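Local coordinates for protein putative branched-chain amino acid ABC transporter (Chromobacterium violaceum, PDB 4PYR) that binds glutathione in a periplasmic-binding-protein-like LppC fold and may regulate an enzyme, though its physiological role is not established, at residues A[7-12]-A[17-22]; A[37-42]-A[56-61]; A[120-125]-A[198-203]; A[272-277]-A[281-286]. All coordinates share one frame; numbering follows the deposited sequence. Where two conformers were deposited one is given.

Contact 1. Residues A[7-12]-A[17-22]; sequences ILPAES and EAAAVV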
loop_
_atom_site.group_PDB
_atom_site.type_symbol
_atom_site.label_atom_id
_atom_site.label_comp_id
_atom_site.label_asym_id
_atom_site.label_seq_id
_atom_site.Cartn_x
_atom_site.Cartn_y
_atom_site.Cartn_z
ATOM N N ILE A 7 -7.389 12.714 12.187
ATOM C CA ILE A 7 -7.179 12.226 13.535
ATOM C C ILE A 7 -6.091 11.167 13.483
ATOM O O ILE A 7 -6.323 9.996 13.179
ATOM C CB ILE A 7 -8.512 11.625 14.076
ATOM C CG1 ILE A 7 -9.570 12.721 13.986
ATOM C CG2 ILE A 7 -8.332 11.197 15.504
ATOM C CD1 ILE A 7 -10.933 12.374 14.521
ATOM N N LEU A 8 -4.875 11.612 13.798
ATOM C CA LEU A 8 -3.672 10.796 13.650
ATOM C C LEU A 8 -2.821 10.953 14.901
ATOM O O LEU A 8 -2.978 11.893 15.653
ATOM C CB LEU A 8 -2.901 11.197 12.418
ATOM C CG LEU A 8 -3.636 10.997 11.086
ATOM C CD1 LEU A 8 -2.878 11.589 9.908
ATOM C CD2 LEU A 8 -3.961 9.526 10.824
ATOM N N PRO A 9 -1.914 9.985 15.146
ATOM C CA PRO A 9 -1.042 10.055 16.320
ATOM C C PRO A 9 -0.161 11.299 16.370
ATOM O O PRO A 9 0.243 11.782 15.314
ATOM C CB PRO A 9 -0.181 8.784 16.190
ATOM C CG PRO A 9 -0.976 7.856 15.337
ATOM C CD PRO A 9 -1.738 8.726 14.398
ATOM N N ALA A 10 0.091 11.791 17.584
ATOM C CA ALA A 10 1.028 12.881 17.812
ATOM C C ALA A 10 2.475 12.474 17.487
ATOM O O ALA A 10 2.828 11.305 17.403
ATOM C CB ALA A 10 0.946 13.345 19.257
ATOM N N GLU A 11 3.316 13.464 17.285
ATOM C CA GLU A 11 4.756 13.201 17.074
ATOM C C GLU A 11 5.432 12.079 17.924
ATOM O O GLU A 11 6.170 11.266 17.365
ATOM C CB GLU A 11 5.520 14.512 17.207
ATOM C CG GLU A 11 5.432 15.385 15.961
ATOM C CD GLU A 11 6.611 15.221 15.004
ATOM O OE1 GLU A 11 7.632 14.614 15.397
ATOM O OE2 GLU A 11 6.537 15.752 13.871
ATOM N N SER A 12 5.157 12.004 19.230
ATOM C CA SER A 12 5.854 11.088 20.168
ATOM C C SER A 12 5.357 9.645 20.162
ATOM O O SER A 12 6.001 8.766 20.776
ATOM C CB SER A 12 5.658 11.564 21.578
ATOM O OG SER A 12 4.298 11.306 21.931
ATOM N N GLU A 17 6.038 9.835 13.502
ATOM C CA GLU A 17 6.804 10.275 12.342
ATOM C C GLU A 17 6.059 9.954 11.025
ATOM O O GLU A 17 5.940 10.785 10.122
ATOM C CB GLU A 17 8.191 9.670 12.389
ATOM C CG GLU A 17 8.789 9.749 13.784
ATOM C CD GLU A 17 8.723 8.439 14.576
ATOM O OE1 GLU A 17 7.631 8.050 15.074
ATOM O OE2 GLU A 17 9.802 7.817 14.735
ATOM N N ALA A 18 5.510 8.748 10.931
ATOM C CA ALA A 18 4.650 8.392 9.816
ATOM C C ALA A 18 3.402 9.298 9.743
ATOM O O ALA A 18 2.971 9.714 8.667
ATOM C CB ALA A 18 4.262 6.920 9.927
ATOM N N ALA A 19 2.816 9.574 10.894
ATOM C CA ALA A 19 1.592 10.369 10.929
ATOM C C ALA A 19 1.842 11.766 10.362
ATOM O O ALA A 19 1.031 12.249 9.582
ATOM C CB ALA A 19 1.075 10.474 12.358
ATOM N N ALA A 20 3.007 12.348 10.692
ATOM C CA ALA A 20 3.338 13.685 10.217
ATOM C C ALA A 20 3.472 13.703 8.692
ATOM O O ALA A 20 3.021 14.643 8.051
ATOM C CB ALA A 20 4.611 14.170 10.868
ATOM N N VAL A 21 4.056 12.659 8.100
ATOM C CA VAL A 21 4.167 12.560 6.642
ATOM C C VAL A 21 2.809 12.383 5.969
ATOM O O VAL A 21 2.506 13.074 4.989
ATOM C CB VAL A 21 5.221 11.471 6.243
ATOM C CG1 VAL A 21 5.334 11.400 4.740
ATOM C CG2 VAL A 21 6.612 11.783 6.855
ATOM N N VAL A 22 1.989 11.517 6.546
ATOM C CA VAL A 22 0.632 11.384 6.053
ATOM C C VAL A 22 -0.092 12.727 6.106
ATOM O O VAL A 22 -0.740 13.130 5.107
ATOM C CB VAL A 22 -0.121 10.341 6.849
ATOM C CG1 VAL A 22 -1.589 10.311 6.458
ATOM C CG2 VAL A 22 0.472 8.932 6.680
#

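Contact 2. Residues A[37-42]-A[56-61]; sequences ELYSVD and VADGVN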
loop_
_atom_site.group_PDB
_atom_site.type_symbol
_atom_site.label_atom_id
_atom_site.label_comp_id
_atom_site.label_asym_id
_atom_site.label_seq_id
_atom_site.Cartn_x
_atom_site.Cartn_y
_atom_site.Cartn_z
ATOM N N GLU A 37 -12.472 21.615 4.206
ATOM C CA GLU A 37 -11.781 22.213 5.333
ATOM C C GLU A 37 -11.221 21.117 6.198
ATOM O O GLU A 37 -11.858 20.105 6.385
ATOM C CB GLU A 37 -12.748 23.052 6.148
ATOM C CG GLU A 37 -12.090 23.831 7.281
ATOM C CD GLU A 37 -12.989 24.922 7.855
ATOM O OE1 GLU A 37 -13.909 25.411 7.148
ATOM O OE2 GLU A 37 -12.766 25.308 9.034
ATOM N N LEU A 38 -10.006 21.287 6.707
ATOM C CA LEU A 38 -9.425 20.325 7.617
ATOM C C LEU A 38 -9.625 20.742 9.086
ATOM O O LEU A 38 -9.485 21.912 9.444
ATOM C CB LEU A 38 -7.922 20.198 7.334
ATOM C CG LEU A 38 -7.506 19.817 5.916
ATOM C CD1 LEU A 38 -5.958 19.693 5.816
ATOM C CD2 LEU A 38 -8.125 18.539 5.451
ATOM N N TYR A 39 -9.906 19.752 9.914
ATOM C CA TYR A 39 -9.922 19.891 11.375
ATOM C C TYR A 39 -8.911 18.877 11.871
ATOM O O TYR A 39 -9.064 17.681 11.699
ATOM C CB TYR A 39 -11.348 19.577 11.872
ATOM C CG TYR A 39 -11.533 19.444 13.359
ATOM C CD1 TYR A 39 -11.060 18.325 14.059
ATOM C CD2 TYR A 39 -12.220 20.415 14.078
ATOM C CE1 TYR A 39 -11.259 18.194 15.433
ATOM C CE2 TYR A 39 -12.421 20.284 15.452
ATOM C CZ TYR A 39 -11.937 19.177 16.119
ATOM O OH TYR A 39 -12.139 19.040 17.483
ATOM N N SER A 40 -7.803 19.358 12.416
ATOM C CA SER A 40 -6.697 18.458 12.725
ATOM C C SER A 40 -6.585 18.317 14.208
ATOM O O SER A 40 -6.545 19.296 14.934
ATOM C CB SER A 40 -5.402 19.059 12.174
ATOM O OG SER A 40 -5.500 19.146 10.756
ATOM N N VAL A 41 -6.558 17.071 14.667
ATOM C CA VAL A 41 -6.309 16.815 16.064
ATOM C C VAL A 41 -5.435 15.566 16.200
ATOM O O VAL A 41 -5.488 14.629 15.385
ATOM C CB VAL A 41 -7.627 16.672 16.828
ATOM C CG1 VAL A 41 -8.315 15.413 16.385
ATOM C CG2 VAL A 41 -7.407 16.687 18.336
ATOM N N ASP A 42 -4.575 15.604 17.203
ATOM C CA ASP A 42 -3.805 14.414 17.565
ATOM C C ASP A 42 -4.613 13.487 18.453
ATOM O O ASP A 42 -5.171 13.948 19.418
ATOM C CB ASP A 42 -2.559 14.795 18.348
ATOM C CG ASP A 42 -1.532 15.489 17.496
ATOM O OD1 ASP A 42 -1.658 15.460 16.265
ATOM O OD2 ASP A 42 -0.579 16.032 18.075
ATOM N N VAL A 56 -16.489 15.202 15.605
ATOM C CA VAL A 56 -17.863 15.052 15.109
ATOM C C VAL A 56 -18.796 16.097 15.725
ATOM O O VAL A 56 -19.583 16.741 15.009
ATOM C CB VAL A 56 -18.353 13.626 15.408
ATOM C CG1 VAL A 56 -19.879 13.491 15.257
ATOM C CG2 VAL A 56 -17.647 12.644 14.506
ATOM N N ALA A 57 -18.705 16.270 17.043
ATOM C CA ALA A 57 -19.425 17.324 17.734
ATOM C C ALA A 57 -19.106 18.692 17.133
ATOM O O ALA A 57 -19.946 19.550 17.123
ATOM C CB ALA A 57 -19.130 17.312 19.236
ATOM N N ASP A 58 -17.891 18.888 16.606
ATOM C CA ASP A 58 -17.554 20.168 15.986
ATOM C C ASP A 58 -17.895 20.281 14.488
ATOM O O ASP A 58 -17.490 21.237 13.852
ATOM C CB ASP A 58 -16.066 20.496 16.184
ATOM C CG ASP A 58 -15.780 21.988 15.993
ATOM O OD1 ASP A 58 -16.197 22.800 16.847
ATOM O OD2 ASP A 58 -15.129 22.323 14.963
ATOM N N GLY A 59 -18.597 19.315 13.907
ATOM C CA GLY A 59 -19.130 19.486 12.556
ATOM C C GLY A 59 -18.348 18.761 11.475
ATOM O O GLY A 59 -18.645 18.913 10.287
ATOM N N VAL A 60 -17.332 17.987 11.870
ATOM C CA VAL A 60 -16.664 17.079 10.947
ATOM C C VAL A 60 -17.678 16.111 10.305
ATOM O O VAL A 60 -18.538 15.537 11.003
ATOM C CB VAL A 60 -15.522 16.357 11.699
ATOM C CG1 VAL A 60 -15.030 15.112 10.997
ATOM C CG2 VAL A 60 -14.403 17.360 11.968
ATOM N N ASN A 61 -17.643 15.975 8.984
ATOM C CA ASN A 61 -18.518 15.004 8.316
ATOM C C ASN A 61 -17.836 13.824 7.630
ATOM O O ASN A 61 -18.522 12.990 7.045
ATOM C CB ASN A 61 -19.506 15.715 7.394
ATOM C CG ASN A 61 -18.851 16.756 6.522
ATOM O OD1 ASN A 61 -17.696 16.643 6.201
ATOM N ND2 ASN A 61 -19.593 17.781 6.149
#

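Contact 3. Residues A[120-125]-A[198-203]; sequences DSRAAP and PVYGTS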
loop_
_atom_site.group_PDB
_atom_site.type_symbol
_atom_site.label_atom_id
_atom_site.label_comp_id
_atom_site.label_asym_id
_atom_site.label_seq_id
_atom_site.Cartn_x
_atom_site.Cartn_y
_atom_site.Cartn_z
ATOM N N ASP A 120 1.344 -11.590 -18.539
ATOM C CA ASP A 120 2.587 -11.656 -19.327
ATOM C C ASP A 120 2.940 -13.088 -19.808
ATOM O O ASP A 120 4.063 -13.323 -20.246
ATOM C CB ASP A 120 3.788 -11.134 -18.500
ATOM C CG ASP A 120 3.830 -9.617 -18.319
ATOM O OD1 ASP A 120 3.015 -8.912 -18.943
ATOM O OD2 ASP A 120 4.750 -9.123 -17.559
ATOM N N SER A 121 2.008 -14.041 -19.691
ATOM C CA SER A 121 2.168 -15.415 -20.189
ATOM C C SER A 121 3.356 -16.166 -19.621
ATOM O O SER A 121 3.987 -16.972 -20.323
ATOM C CB SER A 121 2.232 -15.476 -21.729
ATOM O OG SER A 121 1.050 -14.993 -22.316
ATOM N N ARG A 122 3.661 -15.908 -18.355
ATOM C CA ARG A 122 4.689 -16.682 -17.668
ATOM C C ARG A 122 4.021 -17.974 -17.264
ATOM O O ARG A 122 3.147 -17.965 -16.436
ATOM C CB ARG A 122 5.216 -15.950 -16.444
ATOM C CG ARG A 122 5.747 -14.554 -16.751
ATOM C CD ARG A 122 6.510 -14.515 -18.062
ATOM N NE ARG A 122 7.094 -13.190 -18.254
ATOM C CZ ARG A 122 7.752 -12.821 -19.337
ATOM N NH1 ARG A 122 7.928 -13.666 -20.331
ATOM N NH2 ARG A 122 8.229 -11.588 -19.420
ATOM N N ALA A 123 4.418 -19.075 -17.876
ATOM C CA ALA A 123 3.756 -20.361 -17.631
ATOM C C ALA A 123 4.351 -21.156 -16.472
ATOM O O ALA A 123 3.671 -21.988 -15.869
ATOM C CB ALA A 123 3.796 -21.203 -18.887
ATOM N N ALA A 124 5.615 -20.920 -16.184
ATOM C CA ALA A 124 6.335 -21.722 -15.211
ATOM C C ALA A 124 7.308 -20.837 -14.423
ATOM O O ALA A 124 8.514 -21.005 -14.495
ATOM C CB ALA A 124 7.052 -22.871 -15.900
ATOM N N PRO A 125 6.777 -19.870 -13.682
ATOM C CA PRO A 125 7.678 -19.031 -12.919
ATOM C C PRO A 125 8.194 -19.748 -11.681
ATOM O O PRO A 125 7.578 -20.686 -11.173
ATOM C CB PRO A 125 6.798 -17.875 -12.483
ATOM C CG PRO A 125 5.435 -18.504 -12.384
ATOM C CD PRO A 125 5.378 -19.436 -13.534
ATOM N N PRO A 198 13.292 -13.127 -17.295
ATOM C CA PRO A 198 12.464 -12.084 -16.700
ATOM C C PRO A 198 12.356 -12.223 -15.185
ATOM O O PRO A 198 12.083 -13.322 -14.683
ATOM C CB PRO A 198 11.107 -12.329 -17.342
ATOM C CG PRO A 198 11.367 -13.052 -18.600
ATOM C CD PRO A 198 12.594 -13.867 -18.358
ATOM N N VAL A 199 12.567 -11.127 -14.463
ATOM C CA VAL A 199 12.537 -11.100 -13.023
ATOM C C VAL A 199 11.535 -10.016 -12.610
ATOM O O VAL A 199 11.536 -8.915 -13.157
ATOM C CB VAL A 199 13.932 -10.825 -12.414
ATOM C CG1 VAL A 199 13.856 -10.747 -10.892
ATOM C CG2 VAL A 199 14.906 -11.916 -12.873
ATOM N N TYR A 200 10.664 -10.371 -11.669
ATOM C CA TYR A 200 9.615 -9.518 -11.184
ATOM C C TYR A 200 9.652 -9.370 -9.682
ATOM O O TYR A 200 10.045 -10.297 -8.963
ATOM C CB TYR A 200 8.281 -10.188 -11.497
ATOM C CG TYR A 200 7.926 -10.288 -12.946
ATOM C CD1 TYR A 200 8.482 -11.272 -13.772
ATOM C CD2 TYR A 200 7.000 -9.408 -13.504
ATOM C CE1 TYR A 200 8.136 -11.374 -15.096
ATOM C CE2 TYR A 200 6.598 -9.520 -14.819
ATOM C CZ TYR A 200 7.159 -10.477 -15.637
ATOM O OH TYR A 200 6.767 -10.598 -16.975
ATOM N N GLY A 201 9.226 -8.233 -9.185
ATOM C CA GLY A 201 9.053 -8.019 -7.755
ATOM C C GLY A 201 7.900 -7.040 -7.486
ATOM O O GLY A 201 7.317 -6.466 -8.392
ATOM N N THR A 202 7.636 -6.840 -6.205
ATOM C CA THR A 202 6.733 -5.836 -5.728
ATOM C C THR A 202 7.507 -4.567 -5.381
ATOM O O THR A 202 8.714 -4.480 -5.622
ATOM C CB THR A 202 5.933 -6.307 -4.497
ATOM O OG1 THR A 202 6.832 -6.516 -3.391
ATOM C CG2 THR A 202 5.269 -7.581 -4.784
ATOM N N SER A 203 6.836 -3.597 -4.761
ATOM C CA SER A 203 7.459 -2.344 -4.421
ATOM C C SER A 203 8.512 -2.533 -3.333
ATOM O O SER A 203 9.208 -1.604 -3.048
ATOM C CB SER A 203 6.410 -1.314 -3.973
ATOM O OG SER A 203 5.830 -1.629 -2.723
#

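Contact 4. Residues A[272-277]-A[281-286]; sequences AVRLDG and DLKLGR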
loop_
_atom_site.group_PDB
_atom_site.type_symbol
_atom_site.label_atom_id
_atom_site.label_comp_id
_atom_site.label_asym_id
_atom_site.label_seq_id
_atom_site.Cartn_x
_atom_site.Cartn_y
_atom_site.Cartn_z
ATOM N N ALA A 272 -19.902 2.832 -4.007
ATOM C CA ALA A 272 -19.898 3.533 -5.281
ATOM C C ALA A 272 -18.640 4.407 -5.459
ATOM O O ALA A 272 -18.543 5.111 -6.483
ATOM C CB ALA A 272 -21.155 4.392 -5.421
ATOM N N VAL A 273 -17.685 4.343 -4.521
ATOM C CA VAL A 273 -16.527 5.226 -4.532
ATOM C C VAL A 273 -15.361 4.504 -5.194
ATOM O O VAL A 273 -15.007 3.387 -4.790
ATOM C CB VAL A 273 -16.143 5.705 -3.116
ATOM C CG1 VAL A 273 -14.845 6.500 -3.152
ATOM C CG2 VAL A 273 -17.245 6.566 -2.521
ATOM N N ARG A 274 -14.834 5.122 -6.253
ATOM C CA ARG A 274 -13.653 4.664 -6.950
ATOM C C ARG A 274 -12.756 5.885 -7.132
ATOM O O ARG A 274 -13.243 7.001 -7.134
ATOM C CB ARG A 274 -14.016 4.099 -8.312
ATOM C CG ARG A 274 -15.040 2.962 -8.265
ATOM C CD ARG A 274 -14.729 1.862 -9.261
ATOM N NE ARG A 274 -15.584 0.682 -9.069
ATOM C CZ ARG A 274 -15.489 -0.449 -9.764
ATOM N NH1 ARG A 274 -14.582 -0.583 -10.720
ATOM N NH2 ARG A 274 -16.314 -1.465 -9.488
ATOM N N LEU A 275 -11.451 5.677 -7.265
ATOM C CA LEU A 275 -10.513 6.793 -7.416
ATOM C C LEU A 275 -9.319 6.405 -8.281
ATOM O O LEU A 275 -8.779 5.337 -8.104
ATOM C CB LEU A 275 -9.959 7.207 -6.046
ATOM C CG LEU A 275 -9.186 8.540 -5.956
ATOM C CD1 LEU A 275 -10.150 9.685 -6.125
ATOM C CD2 LEU A 275 -8.356 8.711 -4.688
ATOM N N ASP A 276 -8.923 7.303 -9.183
ATOM C CA ASP A 276 -7.616 7.226 -9.862
ATOM C C ASP A 276 -6.537 7.740 -8.902
ATOM O O ASP A 276 -6.057 8.886 -8.994
ATOM C CB ASP A 276 -7.624 7.956 -11.228
ATOM C CG ASP A 276 -7.877 9.465 -11.138
ATOM O OD1 ASP A 276 -8.604 9.911 -10.239
ATOM O OD2 ASP A 276 -7.336 10.220 -11.988
ATOM N N GLY A 277 -6.216 6.903 -7.929
ATOM C CA GLY A 277 -5.413 7.297 -6.817
ATOM C C GLY A 277 -3.964 7.492 -7.262
ATOM O O GLY A 277 -3.487 6.808 -8.176
ATOM N N ASP A 281 -5.156 2.649 -8.585
ATOM C CA ASP A 281 -6.594 2.738 -8.857
ATOM C C ASP A 281 -7.299 2.066 -7.689
ATOM O O ASP A 281 -6.954 0.949 -7.325
ATOM C CB ASP A 281 -6.961 2.075 -10.184
ATOM C CG ASP A 281 -6.778 2.995 -11.387
ATOM O OD1 ASP A 281 -6.553 4.211 -11.251
ATOM O OD2 ASP A 281 -6.886 2.445 -12.493
ATOM N N LEU A 282 -8.239 2.772 -7.074
ATOM C CA LEU A 282 -8.869 2.344 -5.850
ATOM C C LEU A 282 -10.344 2.008 -6.063
ATOM O O LEU A 282 -11.062 2.697 -6.762
ATOM C CB LEU A 282 -8.806 3.456 -4.822
ATOM C CG LEU A 282 -7.421 4.056 -4.621
ATOM C CD1 LEU A 282 -7.452 5.084 -3.532
ATOM C CD2 LEU A 282 -6.465 2.964 -4.231
ATOM N N LYS A 283 -10.750 0.938 -5.406
ATOM C CA LYS A 283 -12.149 0.510 -5.331
ATOM C C LYS A 283 -12.339 -0.386 -4.112
ATOM O O LYS A 283 -11.386 -1.024 -3.640
ATOM C CB LYS A 283 -12.582 -0.190 -6.617
ATOM C CG LYS A 283 -12.070 -1.603 -6.837
ATOM C CD LYS A 283 -12.783 -2.228 -8.052
ATOM C CE LYS A 283 -11.993 -2.155 -9.346
ATOM N NZ LYS A 283 -11.545 -0.780 -9.700
ATOM N N LEU A 284 -13.562 -0.424 -3.588
ATOM C CA LEU A 284 -13.788 -1.097 -2.320
ATOM C C LEU A 284 -13.796 -2.597 -2.557
ATOM O O LEU A 284 -14.418 -3.086 -3.522
ATOM C CB LEU A 284 -15.117 -0.629 -1.724
ATOM C CG LEU A 284 -15.303 -0.590 -0.230
ATOM C CD1 LEU A 284 -14.140 0.127 0.434
ATOM C CD2 LEU A 284 -16.619 0.074 0.139
ATOM N N GLY A 285 -13.143 -3.321 -1.654
ATOM C CA GLY A 285 -13.086 -4.793 -1.656
ATOM C C GLY A 285 -13.323 -5.344 -0.270
ATOM O O GLY A 285 -14.068 -4.765 0.538
ATOM N N ARG A 286 -12.713 -6.492 0.007
ATOM C CA ARG A 286 -12.926 -7.185 1.269
ATOM C C ARG A 286 -12.625 -6.349 2.503
ATOM O O ARG A 286 -11.697 -5.546 2.498
ATOM C CB ARG A 286 -12.071 -8.441 1.331
ATOM C CG ARG A 286 -10.596 -8.259 1.044
ATOM C CD ARG A 286 -9.807 -9.393 1.678
ATOM N NE ARG A 286 -10.601 -10.590 1.787
HETATM O O HOH W 1 -15.877 1.006 -4.549
HETATM O O HOH W 2 -4.523 5.616 -10.373
#

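Contact 1. Residues A[7-12]-A[17-22]
Leu8, at the end of strand 2-8, lies against the first turns of helix 16-33. Followed outward, its CB rests on the CB of Ala19 at 4.0 Å. CG is swung anti to the carbonyl carbon (chi1 -63°), which carries the branch along the helix. There CD1 passes the carbonyl oxygen of Ala19, with Leu8 CD1 and Ala19 O 4.0 Å apart, and ends on Val22 CG1 at 3.9 Å. The Leu8 and Val22 side chains cross at about a right angle. Ala19 is buried and turned to the strand end: its methyl faces both Leu8 and Pro9, with Ala19 CB 3.9 Å from Pro9 CD and 3.3 Å from Pro9 O. Farther out, Glu11 bends at chi2 (-96°), bringing OE2 to 3.9 Å from the CB of Ala20. No hydrogen bond joins the two segments, and apolar packing carries the buried part of the contact. Beyond it, Leu67 and Leu15 touch Pro9, and Leu86 of the glutathione pocket touches Val22. The arrangement is the first strand-to-helix connection of a beta-alpha-beta unit, formed by strand 2-8, helix 16-33 and strand 36-42, in a periplasmic-binding-protein-like fold.

Contact 2. Residues A[37-42]-A[56-61]
The backbones of Tyr39, in strand 36-42, and Val60, just past helix 48-57, come no nearer than 7.3 Å between their CA atoms, and the gap is bridged by side chains without a hydrogen bond across it. Tyr39 sends its ring across, its CG anti to the backbone N (chi1 170°). Val60 meets the base of this side chain through one branch: CG2 lies 3.8 Å from Tyr39 CB and equally close to Tyr39 CG, the two side chains crossing at about a right angle. Farther along the ring, toward its hydroxyl end, Asp58 approaches with its carboxylate, OD2 standing 3.4 Å from Tyr39 CE2 and 3.6 Å from Tyr39 CD2. Ring and carboxylate planes are 39° apart, and the Asp58 CB lies 3.7 Å from the same CE2. The stronger partner of OD2 is Arg3 of strand 2-8, which forms a salt bridge with it and so ties the carboxylate beside the ring. Ala55 of helix 48-57 also packs on both Tyr39 and Val60. Gly59, at positive phi (103°), turns the chain between the two contacting residues; its N bonds to Val56 O at 3.0 Å, while Val60 N reaches Ala55 O, the paired bonds of a Schellman motif ending helix 48-57.

Contact 3. Residues A[120-125]-A[198-203]
Tyr200 of strand 199-201 brings its hydroxyl to Asp120 and Arg122, on either side of Ser121, the C-prime residue at positive phi of the Schellman motif that ends helix 106-119. The contact ties the loop that leads into strand 125-129 to strand 199-201 of the same mixed sheet.

The polar interactions converge on one atom. Tyr200 OH donates to Asp120 OD2 at 2.6 Å, meeting the carboxylate on its anti side and 17° out of its plane. The same oxygen accepts two bonds from Arg122, from NE at 2.9 Å and from NH2 at 3.0 Å, so the guanidinium grips it side-on with the oxygen close to its plane. Both bonds are somewhat bent, with N-H...O angles of 148° and 141°. Three hydrogen bonds thus hold the phenol, and the hydroxyl links the carboxylate to the guanidinium; their opposite charges would probably polarise it.

Van der Waals contacts flank the guanidinium. Arg122 is bent at chi2, and its NE and NH2 end up facing Tyr200 OH. Pro198 CG lies over one face and Asp120 O over the opposite one, both offset toward the rim. Around them, Leu113 and Met117 of helix 106-119 pack on Tyr200, and Ala176 of strand 176-180 touches Arg122, Pro198 and Tyr200. On the proline side, the closest approach is Pro198 CG to Arg122 NH2, 3.6 Å.

Contact 4. Residues A[272-277]-A[281-286]
An antiparallel beta hairpin pairs strand 274-277 with strand 280-284, and its centre is the hydrogen-bonded pair Leu275 and Leu282. Leu282 N gives Leu275 O a bond of 2.8 Å, and Leu275 N reaches Leu282 O at 3.0 Å. On the same face the two leucines run side by side, with Leu275 CD2 3.9 Å from Leu282 CD1. Arg274 and Lys283 lie on the other face. Lys283 CD lies over one face of the Arg274 guanidinium, 3.7 Å from Arg274 CZ; beyond it the bends at chi3 (98°) and chi4 bring Lys283 CE and NZ close to Arg274 NH1. Arg274 NH1 and Lys283 NZ, two donors, are 3.2 Å apart, like charges that would probably repel. Near the turn, one water donates to Gly277 O and to Asp281 OD1, 2.6 Å from the latter, linking the two strands. Asp276 is the centre of an inverse gamma turn, and its OD1 forms a salt bridge with Arg259 of helix 245-265. That helix also packs against the leucine face, through Asp256 on both leucines, while strand 290-298 pairs with strand 280-284 and leaves strand 274-277 at one edge of the mixed sheet.

In the fold
Contacts 1 and 2 touch, and their strands 2-8 and 36-42 are neighbours in the parallel sheet: the contact centres are about 16 Å apart, and Ile7 CG1 packs on Val41 CG1 at 3.8 Å. Contacts 3 and 4 both reach the mixed sheet, yet their centres are about 25 Å apart and they do not touch. Contact 3 lies on the opposite side of the chain's centre from contacts 1 and 2, about 45 Å from contact 2 between centres. Contact 1 comes closer to the bound glutathione than contact 4 does: the Val22 side chain is about 7 Å and that of Leu282 about 12 Å from it. Contacts 2 and 3 lie away from the glutathione pocket.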